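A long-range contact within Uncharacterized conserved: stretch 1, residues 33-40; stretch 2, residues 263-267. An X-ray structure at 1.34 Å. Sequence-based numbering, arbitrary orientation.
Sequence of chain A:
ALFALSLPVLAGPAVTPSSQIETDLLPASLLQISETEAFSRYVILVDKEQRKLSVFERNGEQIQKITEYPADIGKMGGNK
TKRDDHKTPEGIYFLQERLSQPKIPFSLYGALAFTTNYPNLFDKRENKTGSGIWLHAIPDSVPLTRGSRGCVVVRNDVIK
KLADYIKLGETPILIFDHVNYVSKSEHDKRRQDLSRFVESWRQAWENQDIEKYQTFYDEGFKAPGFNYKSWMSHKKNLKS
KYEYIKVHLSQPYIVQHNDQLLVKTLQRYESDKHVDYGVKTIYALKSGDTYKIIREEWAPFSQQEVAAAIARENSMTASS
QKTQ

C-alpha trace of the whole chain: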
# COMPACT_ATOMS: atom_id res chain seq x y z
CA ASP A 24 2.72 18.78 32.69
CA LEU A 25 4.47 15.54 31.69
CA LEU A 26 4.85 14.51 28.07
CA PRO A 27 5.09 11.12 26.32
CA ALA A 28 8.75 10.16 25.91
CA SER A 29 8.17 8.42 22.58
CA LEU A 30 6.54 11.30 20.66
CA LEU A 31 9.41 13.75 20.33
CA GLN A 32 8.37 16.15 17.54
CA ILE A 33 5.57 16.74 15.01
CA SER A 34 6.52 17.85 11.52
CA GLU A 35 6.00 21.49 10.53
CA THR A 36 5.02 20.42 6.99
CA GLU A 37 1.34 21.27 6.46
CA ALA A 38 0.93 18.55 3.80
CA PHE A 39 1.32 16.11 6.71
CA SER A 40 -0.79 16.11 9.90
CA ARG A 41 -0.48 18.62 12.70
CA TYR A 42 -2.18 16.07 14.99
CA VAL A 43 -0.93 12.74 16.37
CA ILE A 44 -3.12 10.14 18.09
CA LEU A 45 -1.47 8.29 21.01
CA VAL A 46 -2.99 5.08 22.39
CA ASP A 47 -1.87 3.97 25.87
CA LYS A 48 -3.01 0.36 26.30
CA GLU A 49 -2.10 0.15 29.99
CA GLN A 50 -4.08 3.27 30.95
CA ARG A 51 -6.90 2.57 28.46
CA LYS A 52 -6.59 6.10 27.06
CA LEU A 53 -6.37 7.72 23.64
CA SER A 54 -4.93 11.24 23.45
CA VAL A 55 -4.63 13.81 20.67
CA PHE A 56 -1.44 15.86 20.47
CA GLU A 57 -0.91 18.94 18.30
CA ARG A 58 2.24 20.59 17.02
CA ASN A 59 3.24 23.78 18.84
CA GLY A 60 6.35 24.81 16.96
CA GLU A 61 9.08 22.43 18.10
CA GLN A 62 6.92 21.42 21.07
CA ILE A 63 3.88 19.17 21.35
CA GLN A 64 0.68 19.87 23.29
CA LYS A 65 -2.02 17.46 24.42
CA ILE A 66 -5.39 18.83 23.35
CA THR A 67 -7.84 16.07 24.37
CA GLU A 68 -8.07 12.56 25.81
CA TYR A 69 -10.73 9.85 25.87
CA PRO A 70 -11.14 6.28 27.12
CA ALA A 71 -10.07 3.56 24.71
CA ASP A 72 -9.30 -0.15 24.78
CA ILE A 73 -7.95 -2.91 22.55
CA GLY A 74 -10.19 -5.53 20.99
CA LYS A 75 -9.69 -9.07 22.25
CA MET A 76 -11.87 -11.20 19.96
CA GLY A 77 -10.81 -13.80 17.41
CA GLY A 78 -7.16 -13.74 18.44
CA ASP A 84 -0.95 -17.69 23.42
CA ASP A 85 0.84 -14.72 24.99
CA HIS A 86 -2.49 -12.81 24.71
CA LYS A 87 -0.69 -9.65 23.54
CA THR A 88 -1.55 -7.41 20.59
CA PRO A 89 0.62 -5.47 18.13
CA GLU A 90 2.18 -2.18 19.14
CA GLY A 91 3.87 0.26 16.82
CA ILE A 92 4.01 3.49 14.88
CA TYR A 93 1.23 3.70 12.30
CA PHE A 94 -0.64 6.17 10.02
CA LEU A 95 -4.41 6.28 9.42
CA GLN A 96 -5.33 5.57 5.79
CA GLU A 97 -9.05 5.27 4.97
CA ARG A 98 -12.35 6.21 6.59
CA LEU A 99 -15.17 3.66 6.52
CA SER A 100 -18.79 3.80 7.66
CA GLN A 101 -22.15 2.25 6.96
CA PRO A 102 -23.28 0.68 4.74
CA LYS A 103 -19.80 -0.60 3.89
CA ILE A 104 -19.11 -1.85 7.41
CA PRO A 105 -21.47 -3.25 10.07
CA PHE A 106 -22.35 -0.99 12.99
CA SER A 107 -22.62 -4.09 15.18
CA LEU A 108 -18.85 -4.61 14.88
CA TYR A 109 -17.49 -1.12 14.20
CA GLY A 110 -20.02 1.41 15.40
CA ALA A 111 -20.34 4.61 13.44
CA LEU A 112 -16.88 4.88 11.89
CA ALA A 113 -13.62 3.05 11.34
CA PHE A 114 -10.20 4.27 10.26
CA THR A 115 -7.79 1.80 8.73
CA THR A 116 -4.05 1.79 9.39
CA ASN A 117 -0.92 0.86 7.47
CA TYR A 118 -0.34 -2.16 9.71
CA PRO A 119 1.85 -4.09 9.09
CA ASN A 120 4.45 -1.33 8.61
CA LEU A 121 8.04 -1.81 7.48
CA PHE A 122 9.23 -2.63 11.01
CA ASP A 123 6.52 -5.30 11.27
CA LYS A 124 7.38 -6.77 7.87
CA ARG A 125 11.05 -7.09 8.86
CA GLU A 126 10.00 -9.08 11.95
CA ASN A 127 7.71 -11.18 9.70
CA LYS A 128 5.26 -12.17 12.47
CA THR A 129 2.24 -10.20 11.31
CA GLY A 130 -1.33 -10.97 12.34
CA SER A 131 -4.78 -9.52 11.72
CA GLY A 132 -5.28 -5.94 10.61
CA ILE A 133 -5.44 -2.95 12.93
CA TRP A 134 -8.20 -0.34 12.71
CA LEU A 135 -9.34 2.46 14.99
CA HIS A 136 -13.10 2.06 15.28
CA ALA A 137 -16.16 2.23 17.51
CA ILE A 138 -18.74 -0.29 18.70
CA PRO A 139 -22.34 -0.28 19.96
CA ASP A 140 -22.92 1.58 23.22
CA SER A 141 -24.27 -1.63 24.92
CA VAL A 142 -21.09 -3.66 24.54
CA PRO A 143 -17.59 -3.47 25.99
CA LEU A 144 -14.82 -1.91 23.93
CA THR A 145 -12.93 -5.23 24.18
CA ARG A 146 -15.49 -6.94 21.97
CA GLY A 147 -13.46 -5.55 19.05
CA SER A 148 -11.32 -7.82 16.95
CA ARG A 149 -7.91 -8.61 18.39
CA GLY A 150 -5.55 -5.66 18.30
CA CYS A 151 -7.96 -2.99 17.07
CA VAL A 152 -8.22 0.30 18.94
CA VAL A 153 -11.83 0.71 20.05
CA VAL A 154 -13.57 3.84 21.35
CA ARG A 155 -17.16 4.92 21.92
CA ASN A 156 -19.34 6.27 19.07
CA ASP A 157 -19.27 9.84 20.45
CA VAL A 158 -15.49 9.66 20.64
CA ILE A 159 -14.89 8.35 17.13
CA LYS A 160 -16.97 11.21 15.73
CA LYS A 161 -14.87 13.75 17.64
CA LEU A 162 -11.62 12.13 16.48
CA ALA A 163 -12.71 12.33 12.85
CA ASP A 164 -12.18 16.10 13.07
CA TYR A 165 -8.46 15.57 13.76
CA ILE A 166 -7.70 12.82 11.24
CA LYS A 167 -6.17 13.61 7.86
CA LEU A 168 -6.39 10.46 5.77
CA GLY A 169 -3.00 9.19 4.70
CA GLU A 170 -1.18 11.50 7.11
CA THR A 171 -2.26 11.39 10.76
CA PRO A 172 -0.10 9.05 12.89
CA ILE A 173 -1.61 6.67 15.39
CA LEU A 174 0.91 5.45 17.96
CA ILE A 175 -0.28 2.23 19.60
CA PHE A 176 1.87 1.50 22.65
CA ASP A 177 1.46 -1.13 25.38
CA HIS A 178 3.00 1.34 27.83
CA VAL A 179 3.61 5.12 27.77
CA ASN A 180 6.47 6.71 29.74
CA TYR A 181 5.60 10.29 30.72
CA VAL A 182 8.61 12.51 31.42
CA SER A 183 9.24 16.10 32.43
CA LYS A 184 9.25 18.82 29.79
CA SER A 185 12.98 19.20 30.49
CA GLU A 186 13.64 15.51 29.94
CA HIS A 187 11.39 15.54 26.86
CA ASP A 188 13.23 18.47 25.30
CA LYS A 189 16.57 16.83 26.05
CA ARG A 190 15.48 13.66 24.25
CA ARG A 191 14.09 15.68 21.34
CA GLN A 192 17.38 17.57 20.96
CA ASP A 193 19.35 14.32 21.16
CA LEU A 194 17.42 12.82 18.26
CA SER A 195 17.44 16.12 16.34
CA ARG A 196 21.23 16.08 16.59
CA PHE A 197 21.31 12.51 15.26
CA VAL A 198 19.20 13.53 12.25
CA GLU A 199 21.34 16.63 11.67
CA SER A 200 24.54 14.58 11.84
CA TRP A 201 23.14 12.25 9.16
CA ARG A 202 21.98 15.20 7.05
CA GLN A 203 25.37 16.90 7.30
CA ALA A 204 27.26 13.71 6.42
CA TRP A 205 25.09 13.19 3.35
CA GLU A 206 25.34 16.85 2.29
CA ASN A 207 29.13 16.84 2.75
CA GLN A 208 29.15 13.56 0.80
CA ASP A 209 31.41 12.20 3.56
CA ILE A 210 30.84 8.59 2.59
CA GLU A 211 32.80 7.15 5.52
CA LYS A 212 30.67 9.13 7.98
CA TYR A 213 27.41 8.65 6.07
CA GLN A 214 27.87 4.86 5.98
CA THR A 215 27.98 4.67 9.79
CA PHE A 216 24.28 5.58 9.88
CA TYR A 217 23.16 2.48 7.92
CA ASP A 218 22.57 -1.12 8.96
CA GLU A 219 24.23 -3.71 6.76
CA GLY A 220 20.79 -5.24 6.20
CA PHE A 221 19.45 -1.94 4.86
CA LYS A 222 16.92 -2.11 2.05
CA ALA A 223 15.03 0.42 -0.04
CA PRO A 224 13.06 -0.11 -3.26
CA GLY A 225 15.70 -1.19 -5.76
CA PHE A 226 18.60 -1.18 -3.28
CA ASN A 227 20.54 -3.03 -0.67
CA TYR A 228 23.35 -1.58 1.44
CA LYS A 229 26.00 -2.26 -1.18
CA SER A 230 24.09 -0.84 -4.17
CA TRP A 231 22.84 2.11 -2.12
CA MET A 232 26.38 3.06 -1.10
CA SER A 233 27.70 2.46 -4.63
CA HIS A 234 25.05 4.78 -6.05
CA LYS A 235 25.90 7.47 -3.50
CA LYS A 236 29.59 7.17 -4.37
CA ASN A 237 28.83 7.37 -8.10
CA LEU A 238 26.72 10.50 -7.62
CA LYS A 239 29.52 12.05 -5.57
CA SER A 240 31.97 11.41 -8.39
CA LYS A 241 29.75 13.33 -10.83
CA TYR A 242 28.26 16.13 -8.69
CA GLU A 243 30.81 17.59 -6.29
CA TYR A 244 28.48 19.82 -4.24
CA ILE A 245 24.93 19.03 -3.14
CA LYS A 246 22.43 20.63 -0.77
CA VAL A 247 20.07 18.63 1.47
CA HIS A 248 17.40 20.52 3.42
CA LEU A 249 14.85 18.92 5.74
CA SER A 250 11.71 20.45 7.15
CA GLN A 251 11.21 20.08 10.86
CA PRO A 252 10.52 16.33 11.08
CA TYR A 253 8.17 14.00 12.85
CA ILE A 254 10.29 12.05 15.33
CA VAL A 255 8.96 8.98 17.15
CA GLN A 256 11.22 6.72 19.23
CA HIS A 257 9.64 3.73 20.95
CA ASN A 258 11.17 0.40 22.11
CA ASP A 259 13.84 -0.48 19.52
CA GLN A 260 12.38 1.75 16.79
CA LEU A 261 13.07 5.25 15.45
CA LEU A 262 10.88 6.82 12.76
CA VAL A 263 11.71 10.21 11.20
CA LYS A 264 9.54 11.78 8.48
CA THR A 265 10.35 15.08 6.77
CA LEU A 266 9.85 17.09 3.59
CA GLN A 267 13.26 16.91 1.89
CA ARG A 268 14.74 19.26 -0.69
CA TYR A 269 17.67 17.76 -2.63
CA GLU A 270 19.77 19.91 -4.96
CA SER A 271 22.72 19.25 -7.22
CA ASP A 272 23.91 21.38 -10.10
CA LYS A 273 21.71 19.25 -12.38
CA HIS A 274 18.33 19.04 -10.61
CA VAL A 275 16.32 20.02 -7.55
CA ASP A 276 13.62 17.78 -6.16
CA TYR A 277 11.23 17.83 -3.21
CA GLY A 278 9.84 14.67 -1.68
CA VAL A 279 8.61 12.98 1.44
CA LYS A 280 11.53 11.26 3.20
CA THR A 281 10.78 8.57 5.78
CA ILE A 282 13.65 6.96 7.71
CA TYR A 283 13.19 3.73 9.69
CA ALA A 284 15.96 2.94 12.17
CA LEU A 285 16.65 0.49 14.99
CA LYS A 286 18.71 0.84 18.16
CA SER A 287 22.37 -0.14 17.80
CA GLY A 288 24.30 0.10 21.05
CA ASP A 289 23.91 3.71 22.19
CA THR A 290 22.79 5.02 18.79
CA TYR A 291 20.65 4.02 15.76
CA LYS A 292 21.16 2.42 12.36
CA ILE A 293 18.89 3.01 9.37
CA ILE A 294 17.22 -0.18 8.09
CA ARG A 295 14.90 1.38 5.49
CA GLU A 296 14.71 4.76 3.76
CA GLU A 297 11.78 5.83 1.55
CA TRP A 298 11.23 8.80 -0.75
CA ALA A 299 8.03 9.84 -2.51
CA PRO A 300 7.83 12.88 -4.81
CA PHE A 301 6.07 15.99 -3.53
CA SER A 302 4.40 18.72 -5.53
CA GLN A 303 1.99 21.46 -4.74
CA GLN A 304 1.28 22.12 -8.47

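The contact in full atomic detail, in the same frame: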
# COMPACT_ATOMS: atom_id res chain seq x y z
N ILE A 33 6.53 16.83 16.11
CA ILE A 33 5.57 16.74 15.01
C ILE A 33 6.08 17.61 13.87
O ILE A 33 6.67 18.67 14.10
CB ILE A 33 4.16 17.16 15.50
CG1 ILE A 33 3.68 16.15 16.54
CG2 ILE A 33 3.17 17.23 14.34
CD1 ILE A 33 2.41 16.56 17.27
N SER A 34 5.93 17.13 12.64
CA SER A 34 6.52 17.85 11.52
C SER A 34 5.81 19.18 11.31
O SER A 34 4.60 19.31 11.52
CB SER A 34 6.46 17.02 10.24
OG SER A 34 6.75 17.83 9.12
N GLU A 35 6.58 20.19 10.88
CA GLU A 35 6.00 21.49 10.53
C GLU A 35 5.31 21.48 9.17
O GLU A 35 4.61 22.45 8.83
CB GLU A 35 7.07 22.58 10.52
CG GLU A 35 8.03 22.44 9.34
CD GLU A 35 9.14 23.49 9.36
OE1 GLU A 35 8.85 24.64 9.75
OE2 GLU A 35 10.29 23.17 9.02
N THR A 36 5.49 20.43 8.37
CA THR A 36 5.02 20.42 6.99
C THR A 36 3.49 20.27 6.95
O THR A 36 2.95 19.26 7.40
CB THR A 36 5.72 19.31 6.22
OG1 THR A 36 7.12 19.62 6.10
CG2 THR A 36 5.14 19.15 4.83
N GLU A 37 2.80 21.26 6.40
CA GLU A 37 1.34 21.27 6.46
C GLU A 37 0.70 20.22 5.55
O GLU A 37 -0.48 19.89 5.74
CB GLU A 37 0.81 22.70 6.25
CG GLU A 37 1.35 23.60 7.34
CD GLU A 37 0.89 25.04 7.31
OE1 GLU A 37 0.04 25.41 6.47
OE2 GLU A 37 1.40 25.82 8.13
N ALA A 38 1.44 19.68 4.58
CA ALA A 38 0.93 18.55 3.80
C ALA A 38 0.80 17.30 4.64
O ALA A 38 0.06 16.38 4.25
CB ALA A 38 1.86 18.29 2.62
N PHE A 39 1.46 17.24 5.80
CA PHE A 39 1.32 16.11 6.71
C PHE A 39 0.25 16.50 7.73
O PHE A 39 -0.58 17.36 7.44
CB PHE A 39 2.64 15.80 7.42
CG PHE A 39 3.81 15.58 6.47
CD1 PHE A 39 3.63 15.07 5.19
CD2 PHE A 39 5.10 15.89 6.89
CE1 PHE A 39 4.74 14.89 4.34
CE2 PHE A 39 6.20 15.70 6.05
CZ PHE A 39 6.02 15.20 4.79
N SER A 40 0.27 15.91 8.92
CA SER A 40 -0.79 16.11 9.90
C SER A 40 -0.25 16.87 11.10
O SER A 40 0.78 16.48 11.66
CB SER A 40 -1.36 14.76 10.35
OG SER A 40 -2.24 14.92 11.46
N VAL A 263 11.57 8.79 11.51
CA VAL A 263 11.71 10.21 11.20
C VAL A 263 11.06 10.44 9.85
O VAL A 263 11.34 9.71 8.90
CB VAL A 263 13.19 10.63 11.18
CG1 VAL A 263 13.33 12.08 10.82
CG2 VAL A 263 13.83 10.37 12.54
N LYS A 264 10.17 11.44 9.76
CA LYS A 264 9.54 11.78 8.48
C LYS A 264 9.64 13.28 8.27
O LYS A 264 9.36 14.06 9.19
CB LYS A 264 8.08 11.32 8.46
CG LYS A 264 7.34 11.61 7.16
CD LYS A 264 5.90 11.14 7.28
CE LYS A 264 5.09 11.39 6.01
NZ LYS A 264 3.74 10.72 6.09
N THR A 265 10.06 13.68 7.07
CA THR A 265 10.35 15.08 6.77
C THR A 265 10.05 15.35 5.30
O THR A 265 9.96 14.43 4.49
CB THR A 265 11.82 15.39 7.10
OG1 THR A 265 12.12 16.76 6.79
CG2 THR A 265 12.75 14.51 6.30
N LEU A 266 9.83 16.63 4.97
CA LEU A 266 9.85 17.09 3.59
C LEU A 266 11.29 17.47 3.24
O LEU A 266 11.90 18.33 3.89
CB LEU A 266 8.91 18.28 3.40
CG LEU A 266 8.72 18.75 1.95
CD1 LEU A 266 8.06 17.66 1.12
CD2 LEU A 266 7.85 20.00 1.92
N GLN A 267 11.85 16.81 2.23
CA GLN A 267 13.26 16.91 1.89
C GLN A 267 13.43 17.63 0.56
O GLN A 267 12.78 17.29 -0.43
CB GLN A 267 13.85 15.51 1.77
CG GLN A 267 15.27 15.44 1.22
CD GLN A 267 15.67 14.01 0.90
OE1 GLN A 267 15.96 13.23 1.81
NE2 GLN A 267 15.64 13.65 -0.37

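A loop can pack against a distant strand without exchanging a single hydrogen bond, as the packing round one aromatic ring illustrates here. Here residues 33-40, which form neither helix nor strand, meet residues 263-267, part of a longer strand, and together they bury 237 Å². Two hydrogen bonds within the loop help set its shape: Thr36 N donates to Ser34 OG (3.0 Å, nearly linear), an arrangement in which the serine side chain is t, and Phe39 N donates to Thr36 O (3.0 Å), closing a type I turn.

The turn presents Phe39 toward the strand. With chi1 at -54° (m) and chi2 at -30°, its ring offers one face to Lys264 and an edge to the strand backbone, where Phe39 CE2 lies 3.9 Å from both Thr265 C and Leu266 N. Lys264 leaves its backbone sideways, yet all four chi angles are t, and this full extension carries its end over the ring. Lys264 CE sits 4.0 Å from the Phe39 ring centroid in a CH-pi contact, and NZ, 4.8 Å from that centroid, adds a cation-pi interaction. Lysine thus supplies both methylenes and charge.

Leu266, pointing toward the loop, places CB 4.4 Å from Phe39 CZ and 3.5 Å from Thr36 OG1, a hydroxyl hydrogen-bonded elsewhere in the structure. Thr265 points away, leaving its backbone to meet the ring.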